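Local coordinates for probable disease resistance protein At5g66900 (Arabidopsis thaliana, PDB 7L7W) that is a plant helper immune receptor of the NB-LRR family, whose CC-R (RPW8-type) domain, the part described here, probably forms a calcium-permeable, nonselective cation channel, at residues 43-46 and 47-51; 87-90 and 91-94; 99-102 and 103-107. The protein carries 2 engineered substitutions. All blocks are in the same frame, centred on the assembly; numbering follows the deposited sequence.

Interaction 1: residues 43-46 and 47-51; sequences DLVS and TMEIL
Residues 43-51 form a turn-to-turn contact within one alpha-helix, 38-60, of the four-helix bundle that makes up this CC-R domain, and its inner side rests on an i/i+4 pair, L44 with M48. The thioether runs back toward the preceding turn: CG of M48 stands anti to the carbonyl carbon and the chain bends at chi3 (-64°), which brings methyl CE against L44 CD2 at 3.7 Å. The same methyl lies 4.1 Å from V45 CG1, so the two aliphatic residues share one sulfur-borne methyl, and both side chains run obliquely to that of M48. M48 also packs on V27 and I28 of helix 20-32 and on M111 of helix 97-114.

E49 runs alongside V45 and meets its other branch, with E49 OE1 4.1 Å from the V45 CG2 methyl. Its other oxygen, OE2, forms a salt bridge to K32, and T47 OG1 hydrogen-bonds N108, so the polar ends reach across to helices 20-32 and 97-114.

The i+4 backbone bonds run on through the turn: M48 N donates to L44 O at 2.9 Å and I50 N to S46 O at 3.0 Å. One carbonyl takes a second donor. D43 O accepts T47 N at 3.1 Å and also the hydroxyl S46 OG at 3.1 Å, both coming from the same face of the carbonyl plane.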
loop_
_atom_site.group_PDB
_atom_site.type_symbol
_atom_site.label_atom_id
_atom_site.label_comp_id
_atom_site.label_asym_id
_atom_site.label_seq_id
_atom_site.Cartn_x
_atom_site.Cartn_y
_atom_site.Cartn_z
ATOM N N ASP A 43 18.693 0.836 -1.982
ATOM C CA ASP A 43 19.367 -0.463 -1.968
ATOM C C ASP A 43 19.844 -0.876 -3.362
ATOM O O ASP A 43 21.025 -1.219 -3.559
ATOM C CB ASP A 43 18.434 -1.515 -1.376
ATOM C CG ASP A 43 18.061 -1.204 0.058
ATOM O OD1 ASP A 43 18.982 -0.895 0.842
ATOM O OD2 ASP A 43 16.850 -1.238 0.403
ATOM N N LEU A 44 18.947 -0.839 -4.348
ATOM C CA LEU A 44 19.334 -1.310 -5.666
ATOM C C LEU A 44 20.308 -0.345 -6.337
ATOM O O LEU A 44 21.265 -0.794 -6.980
ATOM C CB LEU A 44 18.105 -1.557 -6.541
ATOM C CG LEU A 44 18.449 -2.341 -7.820
ATOM C CD1 LEU A 44 18.863 -3.827 -7.589
ATOM C CD2 LEU A 44 17.377 -2.221 -8.891
ATOM N N VAL A 45 20.121 0.976 -6.192
ATOM C CA VAL A 45 21.083 1.842 -6.867
ATOM C C VAL A 45 22.425 1.805 -6.148
ATOM O O VAL A 45 23.467 1.986 -6.783
ATOM C CB VAL A 45 20.605 3.297 -7.044
ATOM C CG1 VAL A 45 19.160 3.352 -7.485
ATOM C CG2 VAL A 45 20.891 4.115 -5.823
ATOM N N SER A 46 22.453 1.519 -4.844
ATOM C CA SER A 46 23.754 1.377 -4.198
ATOM C C SER A 46 24.499 0.170 -4.760
ATOM O O SER A 46 25.693 0.258 -5.098
ATOM C CB SER A 46 23.606 1.252 -2.687
ATOM O OG SER A 46 23.670 -0.112 -2.307
ATOM N N THR A 47 23.810 -0.973 -4.873
ATOM C CA THR A 47 24.462 -2.129 -5.472
ATOM C C THR A 47 24.888 -1.851 -6.910
ATOM O O THR A 47 26.012 -2.179 -7.306
ATOM C CB THR A 47 23.554 -3.348 -5.413
ATOM O OG1 THR A 47 23.608 -3.901 -4.094
ATOM C CG2 THR A 47 24.014 -4.400 -6.416
ATOM N N MET A 48 24.018 -1.212 -7.690
ATOM C CA MET A 48 24.341 -0.934 -9.087
ATOM C C MET A 48 25.486 0.069 -9.220
ATOM O O MET A 48 26.242 0.018 -10.193
ATOM C CB MET A 48 23.094 -0.425 -9.822
ATOM C CG MET A 48 22.048 -1.516 -10.105
ATOM S SD MET A 48 20.644 -0.997 -11.151
ATOM C CE MET A 48 19.835 0.255 -10.140
ATOM N N GLU A 49 25.647 0.972 -8.259
ATOM C CA GLU A 49 26.751 1.913 -8.326
ATOM C C GLU A 49 28.060 1.254 -7.925
ATOM O O GLU A 49 29.122 1.665 -8.409
ATOM C CB GLU A 49 26.438 3.143 -7.470
ATOM C CG GLU A 49 25.472 4.089 -8.193
ATOM C CD GLU A 49 25.086 5.331 -7.398
ATOM O OE1 GLU A 49 24.858 5.231 -6.161
ATOM O OE2 GLU A 49 24.980 6.410 -8.031
ATOM N N ILE A 50 27.999 0.233 -7.062
ATOM C CA ILE A 50 29.167 -0.628 -6.847
ATOM C C ILE A 50 29.539 -1.353 -8.138
ATOM O O ILE A 50 30.713 -1.436 -8.520
ATOM C CB ILE A 50 28.892 -1.649 -5.730
ATOM C CG1 ILE A 50 28.735 -0.979 -4.374
ATOM C CG2 ILE A 50 29.979 -2.729 -5.712
ATOM C CD1 ILE A 50 28.129 -1.933 -3.343
ATOM N N LEU A 51 28.541 -1.938 -8.802
ATOM C CA LEU A 51 28.805 -2.728 -9.998
ATOM C C LEU A 51 29.231 -1.871 -11.191
ATOM O O LEU A 51 29.870 -2.391 -12.110
ATOM C CB LEU A 51 27.561 -3.554 -10.336
ATOM C CG LEU A 51 27.423 -4.194 -11.719
ATOM C CD1 LEU A 51 28.213 -5.506 -11.780
ATOM C CD2 LEU A 51 25.952 -4.412 -12.077
#

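Interaction 2: residues 87-90 and 91-94; sequences RKFP and RVKW
F89 O accepts the amide of V92 (V92 N to F89 O 2.9 Å, N-H...O 164°), an i+3 bond in the 3-10 turn by which the chain leaves helix 70-88 of the four-helix bundle. A second i+3 bond comes just before it, R91 N to K88 O at 3.0 Å. Both donors stand above the plane of the carbonyl they reach, by 57° at F89 O. P90, between the two acceptors and the two donors, has no amide hydrogen to give.

The turn also brings two apolar side chains together. The F89 ring, with CG trans to the backbone N (chi1 -178°), and the V92 side chain cross at about a right angle, and CG2 of V92 sits 4.0 Å from F89 CD1. F34 meets the F89 ring edge-to-face and F37 stacks on it, so the turn is tied into an aromatic cluster. Subunits meet here too: Y95 and W94 of the third subunit come against F89, and the indole NE1 of that same W94 donates a hydrogen bond to V92 O.

On the outer side R91 folds back along the helix end, its guanidinium approaching K88 obliquely, with NH1 4.1 Å from K88 CA.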
loop_
_atom_site.group_PDB
_atom_site.type_symbol
_atom_site.label_atom_id
_atom_site.label_comp_id
_atom_site.label_asym_id
_atom_site.label_seq_id
_atom_site.Cartn_x
_atom_site.Cartn_y
_atom_site.Cartn_z
ATOM N N ARG A 87 11.223 -0.579 -15.082
ATOM C CA ARG A 87 10.247 0.026 -15.975
ATOM C C ARG A 87 8.829 -0.377 -15.618
ATOM O O ARG A 87 7.897 0.355 -15.963
ATOM C CB ARG A 87 10.572 -0.307 -17.427
ATOM C CG ARG A 87 12.030 -0.038 -17.741
ATOM C CD ARG A 87 12.245 0.488 -19.130
ATOM N NE ARG A 87 12.315 1.944 -19.161
ATOM C CZ ARG A 87 13.400 2.636 -19.496
ATOM N NH1 ARG A 87 13.374 3.962 -19.503
ATOM N NH2 ARG A 87 14.511 2.003 -19.828
ATOM N N LYS A 88 8.645 -1.501 -14.906
ATOM C CA LYS A 88 7.285 -1.889 -14.543
ATOM C C LYS A 88 6.868 -1.345 -13.173
ATOM O O LYS A 88 5.687 -1.419 -12.824
ATOM C CB LYS A 88 7.142 -3.411 -14.529
ATOM C CG LYS A 88 7.796 -4.036 -13.305
ATOM C CD LYS A 88 7.248 -5.430 -12.912
ATOM C CE LYS A 88 7.146 -6.387 -14.079
ATOM N NZ LYS A 88 7.593 -7.714 -13.572
ATOM N N PHE A 89 7.801 -0.823 -12.373
ATOM C CA PHE A 89 7.440 -0.369 -11.023
ATOM C C PHE A 89 6.217 0.538 -10.941
ATOM O O PHE A 89 5.381 0.312 -10.042
ATOM C CB PHE A 89 8.611 0.349 -10.341
ATOM C CG PHE A 89 8.304 0.777 -8.941
ATOM C CD1 PHE A 89 7.971 -0.168 -7.976
ATOM C CD2 PHE A 89 8.310 2.117 -8.595
ATOM C CE1 PHE A 89 7.677 0.214 -6.677
ATOM C CE2 PHE A 89 8.007 2.510 -7.290
ATOM C CZ PHE A 89 7.687 1.553 -6.334
ATOM N N PRO A 90 6.043 1.562 -11.780
ATOM C CA PRO A 90 4.856 2.424 -11.654
ATOM C C PRO A 90 3.525 1.682 -11.726
ATOM O O PRO A 90 2.505 2.215 -11.265
ATOM C CB PRO A 90 5.009 3.398 -12.824
ATOM C CG PRO A 90 6.486 3.507 -12.992
ATOM C CD PRO A 90 7.004 2.113 -12.757
ATOM N N ARG A 91 3.484 0.476 -12.279
ATOM C CA ARG A 91 2.242 -0.279 -12.298
ATOM C C ARG A 91 2.234 -1.433 -11.304
ATOM O O ARG A 91 1.323 -2.257 -11.340
ATOM C CB ARG A 91 1.943 -0.764 -13.714
ATOM C CG ARG A 91 1.875 0.394 -14.715
ATOM C CD ARG A 91 1.834 -0.088 -16.153
ATOM N NE ARG A 91 2.049 -1.534 -16.248
ATOM C CZ ARG A 91 3.139 -2.136 -16.740
ATOM N NH1 ARG A 91 4.175 -1.433 -17.208
ATOM N NH2 ARG A 91 3.185 -3.469 -16.763
ATOM N N VAL A 92 3.192 -1.491 -10.382
ATOM C CA VAL A 92 3.093 -2.449 -9.283
ATOM C C VAL A 92 1.967 -1.994 -8.349
ATOM O O VAL A 92 2.027 -0.905 -7.768
ATOM C CB VAL A 92 4.423 -2.573 -8.537
ATOM C CG1 VAL A 92 4.311 -3.581 -7.430
ATOM C CG2 VAL A 92 5.495 -2.990 -9.491
ATOM N N LYS A 93 0.925 -2.817 -8.219
ATOM C CA LYS A 93 -0.182 -2.541 -7.308
ATOM C C LYS A 93 0.275 -2.745 -5.865
ATOM O O LYS A 93 1.269 -3.439 -5.605
ATOM C CB LYS A 93 -1.373 -3.440 -7.646
ATOM C CG LYS A 93 -1.666 -3.435 -9.132
ATOM C CD LYS A 93 -2.943 -4.143 -9.497
ATOM C CE LYS A 93 -2.969 -4.394 -11.002
ATOM N NZ LYS A 93 -2.004 -5.492 -11.425
ATOM N N TRP A 94 -0.447 -2.116 -4.920
ATOM C CA TRP A 94 0.038 -2.081 -3.534
ATOM C C TRP A 94 0.153 -3.487 -2.942
ATOM O O TRP A 94 1.083 -3.779 -2.179
ATOM C CB TRP A 94 -0.860 -1.191 -2.653
ATOM C CG TRP A 94 -2.312 -1.628 -2.564
ATOM C CD1 TRP A 94 -3.351 -1.175 -3.335
ATOM C CD2 TRP A 94 -2.875 -2.604 -1.669
ATOM N NE1 TRP A 94 -4.520 -1.809 -2.977
ATOM C CE2 TRP A 94 -4.258 -2.699 -1.968
ATOM C CE3 TRP A 94 -2.346 -3.414 -0.652
ATOM C CZ2 TRP A 94 -5.121 -3.569 -1.283
ATOM C CZ3 TRP A 94 -3.211 -4.297 0.026
ATOM C CH2 TRP A 94 -4.578 -4.359 -0.297
#

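Interaction 3: residues 99-102 and 103-107; sequences EYTR and KIERI. Engineered in segment 99-102: E99 (natural residue Lys).
The Y100 ring carries I104 on one face: CG1 of the isoleucine rides 3.4 Å above the ring plane, displaced toward the rim on the CE2 side. Measured to the ring centroid, CG1 is 3.8 Å away and 27° off the normal, a CH-pi contact between residues one turn apart on helix 97-114 of the bundle. Methyl CD1 continues over the ring's outer end, 3.7 Å from CZ. The tyrosine reaches there because its CG is opposite the backbone N (chi1 178°). Its phenol OH bonds to the backbone oxygen of A85, tying this helix to helix 70-88.

The other flat group is the R102 guanidinium, with T101 CB at its edge in plane. E105 lies beside R102, the two chains pointing the same way, but E105 OE1 is 4.0 Å from R102 NE and well outside the guanidinium plane. OE1 comes nearer to the aliphatic CD of R102, at 3.3 Å. The carboxylate's other oxygen, OE2, touches the T101 CG2 methyl, while T101 OG1 bonds to the backbone oxygen of E97. E99, an engineered residue that is lysine in nature, has OE1 5.0 Å from K103 NZ.

The chemistry therefore splits by side: apolar contact over an aromatic face makes the inward packing, whereas any attraction between R102 and E105 is probably a matter of nearby charge, since no N-H points at the acid.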
loop_
_atom_site.group_PDB
_atom_site.type_symbol
_atom_site.label_atom_id
_atom_site.label_comp_id
_atom_site.label_asym_id
_atom_site.label_seq_id
_atom_site.Cartn_x
_atom_site.Cartn_y
_atom_site.Cartn_z
ATOM N N GLU A 99 5.857 -9.100 -2.938
ATOM C CA GLU A 99 6.274 -9.876 -4.094
ATOM C C GLU A 99 7.393 -9.169 -4.833
ATOM O O GLU A 99 8.510 -9.690 -4.980
ATOM C CB GLU A 99 5.081 -10.069 -5.015
ATOM C CG GLU A 99 5.191 -11.215 -5.948
ATOM C CD GLU A 99 3.954 -11.335 -6.802
ATOM O OE1 GLU A 99 3.798 -10.492 -7.721
ATOM O OE2 GLU A 99 3.130 -12.251 -6.529
ATOM N N TYR A 100 7.104 -7.941 -5.262
ATOM C CA TYR A 100 8.055 -7.202 -6.071
ATOM C C TYR A 100 9.330 -6.974 -5.288
ATOM O O TYR A 100 10.435 -7.133 -5.825
ATOM C CB TYR A 100 7.426 -5.891 -6.513
ATOM C CG TYR A 100 8.296 -4.968 -7.321
ATOM C CD1 TYR A 100 8.396 -5.104 -8.698
ATOM C CD2 TYR A 100 8.978 -3.913 -6.712
ATOM C CE1 TYR A 100 9.178 -4.231 -9.442
ATOM C CE2 TYR A 100 9.749 -3.042 -7.441
ATOM C CZ TYR A 100 9.850 -3.197 -8.804
ATOM O OH TYR A 100 10.633 -2.320 -9.535
ATOM N N THR A 101 9.206 -6.714 -3.986
ATOM C CA THR A 101 10.416 -6.438 -3.237
ATOM C C THR A 101 11.329 -7.654 -3.240
ATOM O O THR A 101 12.531 -7.524 -3.502
ATOM C CB THR A 101 10.077 -5.982 -1.831
ATOM O OG1 THR A 101 9.294 -4.787 -1.920
ATOM C CG2 THR A 101 11.349 -5.649 -1.075
ATOM N N ARG A 102 10.755 -8.853 -3.067
ATOM C CA ARG A 102 11.568 -10.066 -3.104
ATOM C C ARG A 102 12.307 -10.165 -4.430
ATOM O O ARG A 102 13.530 -10.362 -4.456
ATOM C CB ARG A 102 10.702 -11.312 -2.862
ATOM C CG ARG A 102 10.120 -11.429 -1.442
ATOM C CD ARG A 102 11.013 -10.754 -0.379
ATOM N NE ARG A 102 10.292 -10.435 0.860
ATOM C CZ ARG A 102 9.822 -9.228 1.167
ATOM N NH1 ARG A 102 10.005 -8.224 0.328
ATOM N NH2 ARG A 102 9.172 -9.018 2.312
ATOM N N LYS A 103 11.592 -9.937 -5.538
ATOM C CA LYS A 103 12.219 -9.940 -6.858
ATOM C C LYS A 103 13.376 -8.939 -6.908
ATOM O O LYS A 103 14.506 -9.291 -7.269
ATOM C CB LYS A 103 11.137 -9.626 -7.889
ATOM C CG LYS A 103 11.477 -9.687 -9.352
ATOM C CD LYS A 103 10.197 -9.449 -10.201
ATOM C CE LYS A 103 8.957 -10.116 -9.549
ATOM N NZ LYS A 103 7.909 -10.609 -10.514
ATOM N N ILE A 104 13.134 -7.701 -6.458
ATOM C CA ILE A 104 14.186 -6.687 -6.485
ATOM C C ILE A 104 15.372 -7.143 -5.654
ATOM O O ILE A 104 16.533 -7.027 -6.080
ATOM C CB ILE A 104 13.648 -5.331 -5.998
ATOM C CG1 ILE A 104 12.654 -4.793 -7.008
ATOM C CG2 ILE A 104 14.763 -4.337 -5.880
ATOM C CD1 ILE A 104 13.157 -4.907 -8.418
ATOM N N GLU A 105 15.097 -7.732 -4.485
ATOM C CA GLU A 105 16.181 -8.185 -3.626
ATOM C C GLU A 105 17.018 -9.242 -4.333
ATOM O O GLU A 105 18.254 -9.192 -4.294
ATOM C CB GLU A 105 15.625 -8.715 -2.305
ATOM C CG GLU A 105 15.271 -7.606 -1.323
ATOM C CD GLU A 105 14.483 -8.107 -0.111
ATOM O OE1 GLU A 105 13.999 -9.266 -0.152
ATOM O OE2 GLU A 105 14.355 -7.339 0.879
ATOM N N ARG A 106 16.379 -10.160 -5.057
ATOM C CA ARG A 106 17.210 -11.187 -5.651
ATOM C C ARG A 106 18.042 -10.615 -6.786
ATOM O O ARG A 106 19.213 -10.990 -6.938
ATOM C CB ARG A 106 16.411 -12.399 -6.106
ATOM C CG ARG A 106 17.315 -13.562 -5.860
ATOM C CD ARG A 106 16.710 -14.926 -5.849
ATOM N NE ARG A 106 17.813 -15.876 -5.978
ATOM C CZ ARG A 106 18.568 -16.024 -7.072
ATOM N NH1 ARG A 106 18.338 -15.301 -8.168
ATOM N NH2 ARG A 106 19.560 -16.909 -7.073
ATOM N N ILE A 107 17.496 -9.647 -7.538
ATOM C CA ILE A 107 18.332 -8.978 -8.534
ATOM C C ILE A 107 19.551 -8.397 -7.847
ATOM O O ILE A 107 20.696 -8.670 -8.229
ATOM C CB ILE A 107 17.539 -7.895 -9.280
ATOM C CG1 ILE A 107 16.372 -8.535 -10.048
ATOM C CG2 ILE A 107 18.466 -7.103 -10.195
ATOM C CD1 ILE A 107 15.546 -7.549 -10.844
#

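Overall arrangement
Interactions 2 and 3 are joined through packing on the Y100 ring: their centres are 13 Å apart, and F89 CD1 meets Y100 CE2 at 3.4 Å while V92 CG2 lies 3.7 Å from Y100 CD1. The Y100 ring thus connects the turn after helix 70-88 to helix 97-114. On the outside, K88 NZ and K103 NZ come within 4.2 Å, like charges close together. Interaction 1, 14 Å from interaction 3 between centres, touches it through L44 CD1 and I107 CG2 (4.2 Å), but its nearest atoms stay about 9 Å from interaction 2. A bound nickel ion lies about 4 Å from the E49 side chain, and E80 and D83 are nickel ligands in this crystal.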